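Local coordinates for protein FAD-dependent oxidoreductase (Actinomadura kijaniata, PDB 3M9V) that probably acts as a flavin-dependent oxidoreductase in the biosynthesis of the sugar D-kijanose and binds dTDP, within the acyl-CoA dehydrogenase family, at residues T41-E44 against H45-G49; T50-T53 against D54-D57; L373-L376 against L377-Q381; P352-V355 against S356-S360. One frame throughout, in Å; residues are numbered along the deposited sequence.

Overall arrangement
From the N terminus, interaction 1 spans the last turns of helix 35-48, and interaction 2 follows directly, covering the loop after it and the start of helix 53-61. His45 of the first meets Thr50 and Pro52 of the second, so the connection turns back on the helix it leaves. Much later, interaction 4 lies near the end of helix 329-362 and interaction 3 on the short helix 372-379 that follows. All four are local and lie in series; none nests or crosses. Interaction 3 is the meeting point: it packs on interaction 4, and Arg378 forms a salt bridge with Asp46 of interaction 1, tying the N-terminal helices to the C-terminal ones.

Interaction 1 of 4, residues T41-E44 against H45-G49; sequences TAAE and HDRDG
Glu44 and His45, neighbours on the last turns of helix 35-48, send their side chains out side by side. The Glu44 carboxylate reaches over one face of the imidazole, its OE1 3.6 Å from His45 CE1, with the two planes 41° apart. One turn earlier, Thr41 flanks the ring: OG1 lies at the ring edge, in its plane, 3.6 Å from His45 CD2. The His45 CG stands beside its own backbone N (chi1 -69°), which swings the ring back along the helix to Thr41. ND1 of His45 is hydrogen-bonded to Thr50, just beyond the helix, which would help set the ring's rotation. Glu44 OE1 also faces Asp48 OD2 at 4.4 Å; a water donating to both carboxylates probably eases the repulsion. Arg47 folds back, bent at chi3, and lays a guanidinium face over Ala43 O and Glu44 CA, with NH1 3.7 Å from Glu44 CA. Four i to i+4 backbone bonds join the turns, among them His45 N to Thr41 O (3.2 Å) and Asp48 N to Glu44 O (3.0 Å). Gly49 then leaves the helix with positive phi, as commonly happens at an alpha-helical C terminus, here within the helical N-terminal domain of the acyl-CoA dehydrogenase fold.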
ATOM      1  N   THR A  41     -14.261  10.832  30.895  1.00 24.07           N
ATOM      2  CA  THR A  41     -13.017  11.354  31.459  1.00 23.47           C
ATOM      3  C   THR A  41     -11.780  11.131  30.585  1.00 22.52           C
ATOM      4  O   THR A  41     -10.676  11.528  30.973  1.00 20.90           O
ATOM      5  CB  THR A  41     -12.730  10.818  32.891  1.00 24.99           C
ATOM      6  OG1 THR A  41     -12.626   9.393  32.807  1.00 21.09           O
ATOM      7  CG2 THR A  41     -13.901  11.144  33.845  1.00 22.61           C
ATOM      8  N   ALA A  42     -11.960  10.505  29.424  1.00 21.89           N
ATOM      9  CA  ALA A  42     -10.813  10.094  28.596  1.00 20.79           C
ATOM     10  C   ALA A  42      -9.921  11.263  28.195  1.00 19.31           C
ATOM     11  O   ALA A  42      -8.693  11.177  28.333  1.00 17.61           O
ATOM     12  CB  ALA A  42     -11.232   9.293  27.353  1.00 19.98           C
ATOM     13  N   ALA A  43     -10.521  12.364  27.745  1.00 18.22           N
ATOM     14  CA  ALA A  43      -9.732  13.484  27.215  1.00 21.27           C
ATOM     15  C   ALA A  43      -8.866  14.111  28.299  1.00 21.50           C
ATOM     16  O   ALA A  43      -7.727  14.501  28.054  1.00 19.63           O
ATOM     17  CB  ALA A  43     -10.615  14.600  26.552  1.00 22.23           C
ATOM     18  N   GLU A  44      -9.421  14.244  29.504  1.00 23.11           N
ATOM     19  CA  GLU A  44      -8.681  14.900  30.582  1.00 21.72           C
ATOM     20  C   GLU A  44      -7.504  13.997  30.941  1.00 20.28           C
ATOM     21  O   GLU A  44      -6.391  14.482  31.160  1.00 21.41           O
ATOM     22  CB  GLU A  44      -9.597  15.023  31.805  1.00 25.06           C
ATOM     23  CG  GLU A  44      -8.866  15.290  33.122  1.00 35.88           C
ATOM     24  CD  GLU A  44      -9.644  14.850  34.369  1.00 50.45           C
ATOM     25  OE1 GLU A  44      -9.019  14.312  35.317  1.00 52.37           O
ATOM     26  OE2 GLU A  44     -10.884  15.027  34.418  1.00 55.05           O
ATOM     27  N   HIS A  45      -7.716  12.690  31.074  1.00 18.63           N
ATOM     28  CA  HIS A  45      -6.596  11.829  31.483  1.00 19.46           C
ATOM     29  C   HIS A  45      -5.479  11.741  30.437  1.00 19.26           C
ATOM     30  O   HIS A  45      -4.302  11.599  30.764  1.00 21.52           O
ATOM     31  CB  HIS A  45      -7.098  10.442  31.868  1.00 18.64           C
ATOM     32  CG  HIS A  45      -7.893  10.458  33.140  1.00 24.69           C
ATOM     33  ND1 HIS A  45      -7.346  10.841  34.350  1.00 22.86           N
ATOM     34  CD2 HIS A  45      -9.199  10.196  33.385  1.00 22.94           C
ATOM     35  CE1 HIS A  45      -8.263  10.754  35.297  1.00 22.64           C
ATOM     36  NE2 HIS A  45      -9.397  10.372  34.735  1.00 26.95           N
ATOM     37  N   ASP A  46      -5.862  11.785  29.166  1.00 16.75           N
ATOM     38  CA  ASP A  46      -4.875  11.860  28.099  1.00 17.89           C
ATOM     39  C   ASP A  46      -4.074  13.155  28.140  1.00 20.12           C
ATOM     40  O   ASP A  46      -2.859  13.170  27.968  1.00 19.91           O
ATOM     41  CB  ASP A  46      -5.592  11.724  26.753  1.00 14.71           C
ATOM     42  CG  ASP A  46      -4.668  11.978  25.579  1.00 17.55           C
ATOM     43  OD1 ASP A  46      -3.765  11.185  25.257  1.00 19.56           O
ATOM     44  OD2 ASP A  46      -4.819  13.009  24.915  1.00 24.59           O
ATOM     45  N   ARG A  47      -4.772  14.273  28.313  1.00 22.01           N
ATOM     46  CA  ARG A  47      -4.102  15.559  28.362  1.00 24.72           C
ATOM     47  C   ARG A  47      -3.099  15.541  29.513  1.00 24.93           C
ATOM     48  O   ARG A  47      -1.907  15.777  29.325  1.00 27.10           O
ATOM     49  CB  ARG A  47      -5.183  16.625  28.538  1.00 25.68           C
ATOM     50  CG  ARG A  47      -4.651  18.033  28.711  1.00 38.58           C
ATOM     51  CD  ARG A  47      -5.814  19.033  28.873  1.00 49.56           C
ATOM     52  NE  ARG A  47      -7.019  18.589  28.165  1.00 55.71           N
ATOM     53  CZ  ARG A  47      -8.209  18.366  28.723  1.00 55.21           C
ATOM     54  NH1 ARG A  47      -8.372  18.550  30.026  1.00 55.95           N
ATOM     55  NH2 ARG A  47      -9.246  17.961  27.994  1.00 50.66           N
ATOM     56  N   ASP A  48      -3.543  15.188  30.710  1.00 24.67           N
ATOM     57  CA  ASP A  48      -2.652  15.255  31.865  1.00 25.53           C
ATOM     58  C   ASP A  48      -1.754  14.032  32.027  1.00 24.94           C
ATOM     59  O   ASP A  48      -0.844  14.107  32.832  1.00 22.91           O
ATOM     60  CB  ASP A  48      -3.428  15.355  33.185  1.00 28.22           C
ATOM     61  CG  ASP A  48      -4.378  16.549  33.232  1.00 30.09           C
ATOM     62  OD1 ASP A  48      -4.083  17.567  32.578  1.00 33.07           O
ATOM     63  OD2 ASP A  48      -5.419  16.453  33.910  1.00 34.98           O
ATOM     64  N   GLY A  49      -2.014  12.909  31.361  1.00 23.67           N
ATOM     65  CA  GLY A  49      -1.133  11.749  31.502  1.00 20.58           C
ATOM     66  C   GLY A  49      -1.370  11.018  32.814  1.00 21.89           C
ATOM     67  O   GLY A  49      -0.431  10.544  33.443  1.00 22.55           O
TER
HETATM   68  O   HOH W   1      -7.067  14.875  25.296  1.00 40.99           O
HETATM   69  O   HOH W   2      -6.215  14.342  35.086  1.00 43.05           O

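Interaction 2 of 4, residues T50-T53 against D54-D57; sequences TFPT and DTFD
Phe51 and Phe56 make the main apolar contact where the loop enters helix 53-61. Phe51 CZ comes over one face of the Phe56 ring, 3.6 Å from Phe56 CD2. The centroids are 5.1 Å apart and the planes 34° from each other, an oblique pair rather than a stack. With CG of Phe51 opposite its own backbone N (chi1 -174°), the ring rises from the loop and is carried forward to the helix. Pro52 adds to the cluster: its CG runs alongside Phe56, 4.1 Å from CE2, and its CB meets Thr55 OG1 at 3.9 Å.

The polar contacts belong to the helix start. Pro52 is the N-cap residue and the centre of an inverse gamma turn. Its carbonyl oxygen receives weak bonds from Thr55 N (3.1 Å) and Phe56 N (3.5 Å), and also lies in the plane of the Phe56 ring, at its edge. The next bond is stronger, Asp57 N to Thr53 O at 2.8 Å. Asp54 and Asp57 find charged partners in Arg37 and Arg60.

Around this turn, Phe51 and Phe56 both pack on Ala101 of helix 96-118, while Pro52 and Thr55 touch Thr98 there. Phe51 also touches Met174 and Val177, its side chain about 7 Å from that of Ser173, an FMN-binding residue. Pro52 and Thr55 also rest against helix 35-48, through His45 and through Arg37 and Ile38 respectively.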
ATOM      1  N   THR A  50      -2.616  10.942  33.271  1.00 21.94           N
ATOM      2  CA  THR A  50      -2.862  10.441  34.617  1.00 21.85           C
ATOM      3  C   THR A  50      -3.790   9.239  34.520  1.00 21.53           C
ATOM      4  O   THR A  50      -4.631   9.125  33.624  1.00 20.50           O
ATOM      5  CB  THR A  50      -3.573  11.499  35.510  1.00 21.73           C
ATOM      6  OG1 THR A  50      -4.814  11.882  34.902  1.00 24.35           O
ATOM      7  CG2 THR A  50      -2.698  12.736  35.751  1.00 23.16           C
ATOM      8  N   PHE A  51      -3.633   8.327  35.469  1.00 21.09           N
ATOM      9  CA  PHE A  51      -4.321   7.050  35.410  1.00 22.28           C
ATOM     10  C   PHE A  51      -5.751   7.250  35.942  1.00 22.37           C
ATOM     11  O   PHE A  51      -5.956   7.998  36.896  1.00 22.27           O
ATOM     12  CB  PHE A  51      -3.511   6.049  36.234  1.00 20.66           C
ATOM     13  CG  PHE A  51      -4.037   4.664  36.134  1.00 22.01           C
ATOM     14  CD1 PHE A  51      -3.652   3.837  35.078  1.00 19.31           C
ATOM     15  CD2 PHE A  51      -4.962   4.213  37.072  1.00 22.45           C
ATOM     16  CE1 PHE A  51      -4.194   2.562  34.974  1.00 15.03           C
ATOM     17  CE2 PHE A  51      -5.496   2.932  36.979  1.00 19.67           C
ATOM     18  CZ  PHE A  51      -5.117   2.108  35.928  1.00 20.21           C
ATOM     19  N   PRO A  52      -6.762   6.624  35.326  1.00 22.27           N
ATOM     20  CA  PRO A  52      -8.117   6.881  35.819  1.00 20.45           C
ATOM     21  C   PRO A  52      -8.446   6.016  37.047  1.00 22.13           C
ATOM     22  O   PRO A  52      -9.102   4.984  36.916  1.00 19.60           O
ATOM     23  CB  PRO A  52      -8.969   6.463  34.616  1.00 22.06           C
ATOM     24  CG  PRO A  52      -8.206   5.247  34.058  1.00 20.46           C
ATOM     25  CD  PRO A  52      -6.752   5.696  34.174  1.00 21.84           C
ATOM     26  N   THR A  53      -7.973   6.397  38.236  1.00 22.58           N
ATOM     27  CA  THR A  53      -8.093   5.519  39.398  0.50 22.25           C
ATOM     28  C   THR A  53      -9.558   5.280  39.736  1.00 21.23           C
ATOM     29  O   THR A  53      -9.917   4.200  40.201  1.00 22.55           O
ATOM     30  CB  THR A  53      -7.406   6.102  40.647  0.50 23.07           C
ATOM     31  OG1 THR A  53      -7.893   7.433  40.844  0.50 23.35           O
ATOM     32  CG2 THR A  53      -5.887   6.122  40.469  0.50 22.88           C
ATOM     33  N   ASP A  54     -10.413   6.257  39.464  1.00 19.61           N
ATOM     34  CA  ASP A  54     -11.837   6.100  39.793  1.00 22.42           C
ATOM     35  C   ASP A  54     -12.575   5.087  38.923  1.00 21.35           C
ATOM     36  O   ASP A  54     -13.539   4.424  39.349  1.00 17.43           O
ATOM     37  CB  ASP A  54     -12.604   7.433  39.662  1.00 23.39           C
ATOM     38  CG  ASP A  54     -12.240   8.207  38.397  1.00 27.01           C
ATOM     39  OD1 ASP A  54     -13.107   8.766  37.684  1.00 33.74           O
ATOM     40  OD2 ASP A  54     -11.030   8.237  38.096  1.00 38.83           O
ATOM     41  N   THR A  55     -12.143   4.959  37.670  1.00 18.68           N
ATOM     42  CA  THR A  55     -12.780   3.928  36.852  1.00 16.96           C
ATOM     43  C   THR A  55     -12.453   2.570  37.451  1.00 17.29           C
ATOM     44  O   THR A  55     -13.299   1.667  37.503  1.00 17.10           O
ATOM     45  CB  THR A  55     -12.172   3.980  35.433  1.00 19.62           C
ATOM     46  OG1 THR A  55     -12.630   5.197  34.835  1.00 19.55           O
ATOM     47  CG2 THR A  55     -12.606   2.758  34.640  1.00 20.58           C
ATOM     48  N   PHE A  56     -11.194   2.406  37.855  1.00 18.16           N
ATOM     49  CA  PHE A  56     -10.777   1.111  38.392  1.00 21.23           C
ATOM     50  C   PHE A  56     -11.372   0.838  39.760  1.00 23.56           C
ATOM     51  O   PHE A  56     -11.747  -0.302  40.057  1.00 25.17           O
ATOM     52  CB  PHE A  56      -9.259   0.918  38.339  1.00 20.01           C
ATOM     53  CG  PHE A  56      -8.846   0.524  36.950  1.00 24.62           C
ATOM     54  CD1 PHE A  56      -8.716  -0.822  36.602  1.00 22.65           C
ATOM     55  CD2 PHE A  56      -8.700   1.505  35.972  1.00 21.45           C
ATOM     56  CE1 PHE A  56      -8.419  -1.174  35.271  1.00 27.93           C
ATOM     57  CE2 PHE A  56      -8.415   1.148  34.647  1.00 23.91           C
ATOM     58  CZ  PHE A  56      -8.271  -0.193  34.303  1.00 20.09           C
ATOM     59  N   ASP A  57     -11.546   1.891  40.557  1.00 24.91           N
ATOM     60  CA  ASP A  57     -12.294   1.652  41.796  1.00 26.45           C
ATOM     61  C   ASP A  57     -13.690   1.115  41.492  1.00 26.18           C
ATOM     62  O   ASP A  57     -14.128   0.153  42.114  1.00 26.87           O
ATOM     63  CB  ASP A  57     -12.372   2.878  42.713  1.00 25.87           C
ATOM     64  CG  ASP A  57     -11.045   3.212  43.363  1.00 31.50           C
ATOM     65  OD1 ASP A  57     -10.146   2.352  43.483  1.00 34.80           O
ATOM     66  OD2 ASP A  57     -10.871   4.389  43.736  1.00 38.50           O
TER

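Interaction 3 of 4, residues L373-L376 against L377-Q381; sequences LARL and LRDVQ
Helix 372-379, a short helix in the C-terminal domain of this acyl-CoA dehydrogenase relative, brings Arg378 and Asp379 back against Arg375, one turn earlier. Arg375 and Asp379 run side by side, pointing the same way. The carboxylate meets the aliphatic stem, OD2 lying 3.6 Å from Arg375 CG, while Arg375 NE stays 4.5 Å from OD2, beyond a salt bridge. The Arg375 chain bends at chi3 (67°), and Asp379 OD2 lies at the guanidinium edge, near its plane.

Arg378 folds back along the helix, laying one guanidinium face over Arg375 CA, with NH1 3.7 Å from Arg375 CB; the two guanidinium planes are 65° apart. The backbone is held by Leu377 N to Leu373 O, Asp379 N to Arg375 O and Val380 N to Leu376 O, each 2.8 Å, with a weaker bond from Arg378 N to Ala374 O. At the far end the Gln381 amide turns back and gives NE2 to Leu377 O (3.1 Å), almost in its own plane.

Two of the polar ends have outside partners: Arg378 pairs with Asp46 and Leu217 O, and Asp379 OD1 accepts from Met219 N. Arg375 packs on Ala42, Ala43 and Asp46 of helix 35-48. Tyr367 of the second subunit bonds to Arg378 O. The chemistry implies that Arg375 offers its carbon stem to Asp379, while Arg378, its guanidinium face against the helix, spends its charge on Asp46 of the N-terminal domain, making this helix a bridge between domains.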
ATOM      1  N   LEU A 373     -10.130  12.021  17.129  1.00 15.99           N
ATOM      2  CA  LEU A 373      -9.347  11.282  16.140  1.00 16.22           C
ATOM      3  C   LEU A 373      -7.842  11.476  16.377  1.00 18.06           C
ATOM      4  O   LEU A 373      -7.044  10.607  16.012  1.00 17.34           O
ATOM      5  CB  LEU A 373      -9.672  11.679  14.698  1.00 15.72           C
ATOM      6  CG  LEU A 373     -10.996  11.102  14.154  1.00 19.72           C
ATOM      7  CD1 LEU A 373     -11.224  11.615  12.728  1.00 20.96           C
ATOM      8  CD2 LEU A 373     -10.941   9.571  14.122  1.00 24.70           C
ATOM      9  N   ALA A 374      -7.475  12.630  16.939  1.00 14.72           N
ATOM     10  CA  ALA A 374      -6.086  13.012  17.124  1.00 15.58           C
ATOM     11  C   ALA A 374      -5.551  12.128  18.229  1.00 16.38           C
ATOM     12  O   ALA A 374      -4.400  11.690  18.185  1.00 17.97           O
ATOM     13  CB  ALA A 374      -6.003  14.476  17.530  1.00 14.25           C
ATOM     14  N   ARG A 375      -6.390  11.840  19.219  1.00 16.92           N
ATOM     15  CA  ARG A 375      -5.971  10.879  20.235  1.00 18.21           C
ATOM     16  C   ARG A 375      -5.922   9.427  19.722  1.00 18.64           C
ATOM     17  O   ARG A 375      -5.034   8.652  20.097  1.00 17.01           O
ATOM     18  CB  ARG A 375      -6.874  10.984  21.476  1.00 18.23           C
ATOM     19  CG  ARG A 375      -6.496   9.972  22.564  1.00 24.76           C
ATOM     20  CD  ARG A 375      -7.258  10.144  23.885  1.00 28.03           C
ATOM     21  NE  ARG A 375      -8.684   9.846  23.805  1.00 33.02           N
ATOM     22  CZ  ARG A 375      -9.651  10.755  23.695  1.00 33.72           C
ATOM     23  NH1 ARG A 375     -10.908  10.356  23.643  1.00 40.72           N
ATOM     24  NH2 ARG A 375      -9.408  12.055  23.591  1.00 40.74           N
ATOM     25  N   LEU A 376      -6.893   9.022  18.909  1.00 16.84           N
ATOM     26  CA  LEU A 376      -6.952   7.662  18.360  1.00 14.72           C
ATOM     27  C   LEU A 376      -5.741   7.438  17.454  1.00 15.43           C
ATOM     28  O   LEU A 376      -5.148   6.350  17.481  1.00 13.27           O
ATOM     29  CB  LEU A 376      -8.212   7.509  17.524  1.00 15.53           C
ATOM     30  CG  LEU A 376      -9.496   7.643  18.364  1.00 18.79           C
ATOM     31  CD1 LEU A 376     -10.698   7.088  17.606  1.00 18.44           C
ATOM     32  CD2 LEU A 376      -9.362   6.890  19.689  1.00 20.83           C
ATOM     33  N   LEU A 377      -5.331   8.477  16.726  1.00 12.15           N
ATOM     34  CA  LEU A 377      -4.125   8.298  15.923  1.00 13.04           C
ATOM     35  C   LEU A 377      -2.870   7.994  16.766  1.00 14.61           C
ATOM     36  O   LEU A 377      -1.984   7.218  16.365  1.00 14.27           O
ATOM     37  CB  LEU A 377      -3.881   9.527  15.043  1.00 11.08           C
ATOM     38  CG  LEU A 377      -2.622   9.429  14.158  1.00 13.23           C
ATOM     39  CD1 LEU A 377      -2.870   8.498  12.957  1.00 19.74           C
ATOM     40  CD2 LEU A 377      -2.216  10.789  13.586  1.00 22.44           C
ATOM     41  N   ARG A 378      -2.752   8.675  17.901  1.00 13.35           N
ATOM     42  CA  ARG A 378      -1.679   8.325  18.827  1.00 14.79           C
ATOM     43  C   ARG A 378      -1.861   6.970  19.498  1.00 15.07           C
ATOM     44  O   ARG A 378      -0.876   6.219  19.612  1.00 15.24           O
ATOM     45  CB  ARG A 378      -1.527   9.426  19.880  1.00 13.68           C
ATOM     46  CG  ARG A 378      -1.202  10.756  19.190  1.00 12.68           C
ATOM     47  CD  ARG A 378      -0.923  11.895  20.210  1.00 16.86           C
ATOM     48  NE  ARG A 378      -2.162  12.497  20.689  1.00 15.10           N
ATOM     49  CZ  ARG A 378      -2.704  12.239  21.883  1.00 17.03           C
ATOM     50  NH1 ARG A 378      -3.819  12.829  22.279  1.00 12.37           N
ATOM     51  NH2 ARG A 378      -2.130  11.422  22.755  1.00 15.95           N
ATOM     52  N   ASP A 379      -3.056   6.688  20.018  1.00 12.42           N
ATOM     53  CA  ASP A 379      -3.185   5.426  20.757  1.00 13.86           C
ATOM     54  C   ASP A 379      -3.030   4.220  19.831  1.00 15.44           C
ATOM     55  O   ASP A 379      -2.566   3.150  20.247  1.00 14.80           O
ATOM     56  CB  ASP A 379      -4.553   5.267  21.429  1.00 13.59           C
ATOM     57  CG  ASP A 379      -4.741   6.261  22.544  1.00 16.02           C
ATOM     58  OD1 ASP A 379      -3.749   6.864  22.978  1.00 13.63           O
ATOM     59  OD2 ASP A 379      -5.893   6.446  22.950  1.00 13.50           O
ATOM     60  N   VAL A 380      -3.464   4.366  18.584  1.00 13.18           N
ATOM     61  CA  VAL A 380      -3.518   3.174  17.722  1.00 13.74           C
ATOM     62  C   VAL A 380      -2.113   2.657  17.382  1.00 15.08           C
ATOM     63  O   VAL A 380      -1.994   1.504  16.950  1.00 13.06           O
ATOM     64  CB  VAL A 380      -4.350   3.336  16.418  1.00 14.36           C
ATOM     65  CG1 VAL A 380      -3.541   4.093  15.387  1.00 11.79           C
ATOM     66  CG2 VAL A 380      -4.755   1.964  15.823  1.00 12.04           C
ATOM     67  N   GLN A 381      -1.077   3.468  17.597  1.00 15.91           N
ATOM     68  CA  GLN A 381       0.295   3.084  17.255  1.00 13.43           C
ATOM     69  C   GLN A 381       0.914   2.138  18.289  1.00 16.77           C
ATOM     70  O   GLN A 381       1.898   1.472  17.976  1.00 15.54           O
ATOM     71  CB  GLN A 381       1.208   4.306  17.061  1.00 12.54           C
ATOM     72  CG  GLN A 381       0.641   5.460  16.191  1.00 15.44           C
ATOM     73  CD  GLN A 381       0.448   5.069  14.733  1.00 18.31           C
ATOM     74  OE1 GLN A 381       1.088   4.140  14.225  1.00 18.73           O
ATOM     75  NE2 GLN A 381      -0.492   5.731  14.069  1.00 14.58           N
TER

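Interaction 4 of 4, residues P352-V355 against S356-S360; sequences PEIV and SDCLS
Val355 and Leu359, one turn apart, form the closest side-chain contact here, with Val355 CG1 4.2 Å from Leu359 CD1. The same CD1 also folds back over the backbone and approaches Val355 O at 3.2 Å. Ile354 and Cys358 repeat the spacing on the adjoining flank, where CG2 and SG are 4.4 Å apart. The thiol keeps its SG beside its own backbone N (chi1 -73°), which turns it back towards the preceding turn. Ser356 CB, in turn, rests 3.4 Å from Pro352 O.

The next layer is the helix backbone. Ser356 N donates to Pro352 O and Asp357 N to Glu353 O, both at 2.9 Å, and Cys358 N to Ile354 O at 3.1 Å. Val355 O is shared by two weak bonds, from Leu359 N and Cys358 N, so neither grips that oxygen firmly.

Farther out, Glu353 makes a salt bridge with Arg303 of helix 291-323, and Ile354 packs on Leu307 of the same helix. Val355 and Cys358 both lean on Ala274 of helix 264-283, and touch Leu376 and Leu373 respectively on helix 372-379. Ser356 O and Ser360 OG both accept from Arg384 of the second subunit. Helix 329-362 is thus packed between helices on its buried flank and bonded to a second subunit, as in the alpha-helical C-terminal domain of the acyl-CoA dehydrogenases.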
ATOM      1  N   PRO A 352      -3.838   1.104  12.185  1.00 15.93           N
ATOM      2  CA  PRO A 352      -3.448   2.508  11.967  1.00 14.53           C
ATOM      3  C   PRO A 352      -3.843   3.108  10.614  1.00 17.89           C
ATOM      4  O   PRO A 352      -4.131   4.309  10.535  1.00 16.55           O
ATOM      5  CB  PRO A 352      -1.910   2.493  12.077  1.00 16.07           C
ATOM      6  CG  PRO A 352      -1.611   1.339  12.928  1.00 14.04           C
ATOM      7  CD  PRO A 352      -2.690   0.290  12.648  1.00 15.43           C
ATOM      8  N   GLU A 353      -3.881   2.291   9.565  1.00 15.91           N
ATOM      9  CA  GLU A 353      -4.323   2.753   8.252  1.00 19.27           C
ATOM     10  C   GLU A 353      -5.768   3.217   8.303  1.00 18.09           C
ATOM     11  O   GLU A 353      -6.114   4.290   7.807  1.00 19.02           O
ATOM     12  CB  GLU A 353      -4.298   1.632   7.207  1.00 18.37           C
ATOM     13  CG  GLU A 353      -3.140   1.664   6.250  1.00 31.03           C
ATOM     14  CD  GLU A 353      -3.137   0.401   5.388  1.00 44.15           C
ATOM     15  OE1 GLU A 353      -2.071  -0.261   5.321  1.00 45.72           O
ATOM     16  OE2 GLU A 353      -4.216   0.093   4.813  1.00 44.20           O
ATOM     17  N   ILE A 354      -6.643   2.393   8.864  1.00 14.23           N
ATOM     18  CA  ILE A 354      -8.016   2.866   9.027  1.00 14.19           C
ATOM     19  C   ILE A 354      -8.102   4.216   9.770  1.00 16.03           C
ATOM     20  O   ILE A 354      -8.811   5.155   9.358  1.00 13.08           O
ATOM     21  CB  ILE A 354      -8.801   1.773   9.773  1.00 13.72           C
ATOM     22  CG1 ILE A 354      -8.942   0.544   8.863  1.00 12.52           C
ATOM     23  CG2 ILE A 354     -10.136   2.319  10.283  1.00 13.08           C
ATOM     24  CD1 ILE A 354      -9.410  -0.679   9.639  1.00 12.57           C
ATOM     25  N   VAL A 355      -7.398   4.325  10.894  1.00 13.21           N
ATOM     26  CA  VAL A 355      -7.556   5.522  11.715  1.00 13.87           C
ATOM     27  C   VAL A 355      -7.078   6.688  10.851  1.00 18.17           C
ATOM     28  O   VAL A 355      -7.757   7.717  10.740  1.00 16.69           O
ATOM     29  CB  VAL A 355      -6.749   5.460  13.040  1.00 15.95           C
ATOM     30  CG1 VAL A 355      -6.729   6.816  13.711  1.00 15.59           C
ATOM     31  CG2 VAL A 355      -7.343   4.416  14.012  1.00  9.89           C
ATOM     32  N   SER A 356      -5.907   6.520  10.237  1.00 17.98           N
ATOM     33  CA  SER A 356      -5.397   7.591   9.390  1.00 21.67           C
ATOM     34  C   SER A 356      -6.387   8.013   8.300  1.00 20.31           C
ATOM     35  O   SER A 356      -6.653   9.207   8.112  1.00 21.71           O
ATOM     36  CB  SER A 356      -4.001   7.248   8.852  1.00 23.25           C
ATOM     37  OG  SER A 356      -3.569   8.248   7.951  1.00 22.45           O
ATOM     38  N   ASP A 357      -7.000   7.058   7.609  1.00 18.60           N
ATOM     39  CA  ASP A 357      -7.924   7.426   6.535  1.00 18.40           C
ATOM     40  C   ASP A 357      -9.143   8.185   7.057  1.00 17.34           C
ATOM     41  O   ASP A 357      -9.731   8.915   6.285  1.00 16.35           O
ATOM     42  CB  ASP A 357      -8.442   6.233   5.724  1.00 16.20           C
ATOM     43  CG  ASP A 357      -7.372   5.656   4.813  1.00 24.88           C
ATOM     44  OD1 ASP A 357      -7.563   4.539   4.301  1.00 25.11           O
ATOM     45  OD2 ASP A 357      -6.313   6.285   4.632  1.00 20.32           O
ATOM     46  N   CYS A 358      -9.557   7.932   8.296  1.00 16.87           N
ATOM     47  CA  CYS A 358     -10.656   8.618   8.967  1.00 17.45           C
ATOM     48  C   CYS A 358     -10.444  10.123   9.136  1.00 18.18           C
ATOM     49  O   CYS A 358     -11.396  10.918   9.064  1.00 18.40           O
ATOM     50  CB  CYS A 358     -11.004   7.963  10.304  1.00 12.33           C
ATOM     51  SG  CYS A 358     -11.847   6.377  10.108  1.00 18.10           S
ATOM     52  N   LEU A 359      -9.189  10.509   9.320  1.00 16.61           N
ATOM     53  CA  LEU A 359      -8.823  11.915   9.410  1.00 20.01           C
ATOM     54  C   LEU A 359      -9.011  12.615   8.073  1.00 20.40           C
ATOM     55  O   LEU A 359      -9.353  13.804   8.047  1.00 21.00           O
ATOM     56  CB  LEU A 359      -7.363  12.065   9.854  1.00 21.86           C
ATOM     57  CG  LEU A 359      -7.153  12.009  11.384  1.00 27.61           C
ATOM     58  CD1 LEU A 359      -6.888  10.600  11.867  1.00 26.66           C
ATOM     59  CD2 LEU A 359      -6.000  12.839  11.885  1.00 27.16           C
ATOM     60  N   SER A 360      -8.745  11.899   6.986  1.00 17.75           N
ATOM     61  CA  SER A 360      -9.055  12.439   5.669  1.00 20.03           C
ATOM     62  C   SER A 360     -10.564  12.676   5.515  1.00 21.55           C
ATOM     63  O   SER A 360     -10.931  13.656   4.879  1.00 20.76           O
ATOM     64  CB  SER A 360      -8.593  11.497   4.557  1.00 19.84           C
ATOM     65  OG  SER A 360      -7.193  11.355   4.658  1.00 24.70           O
TER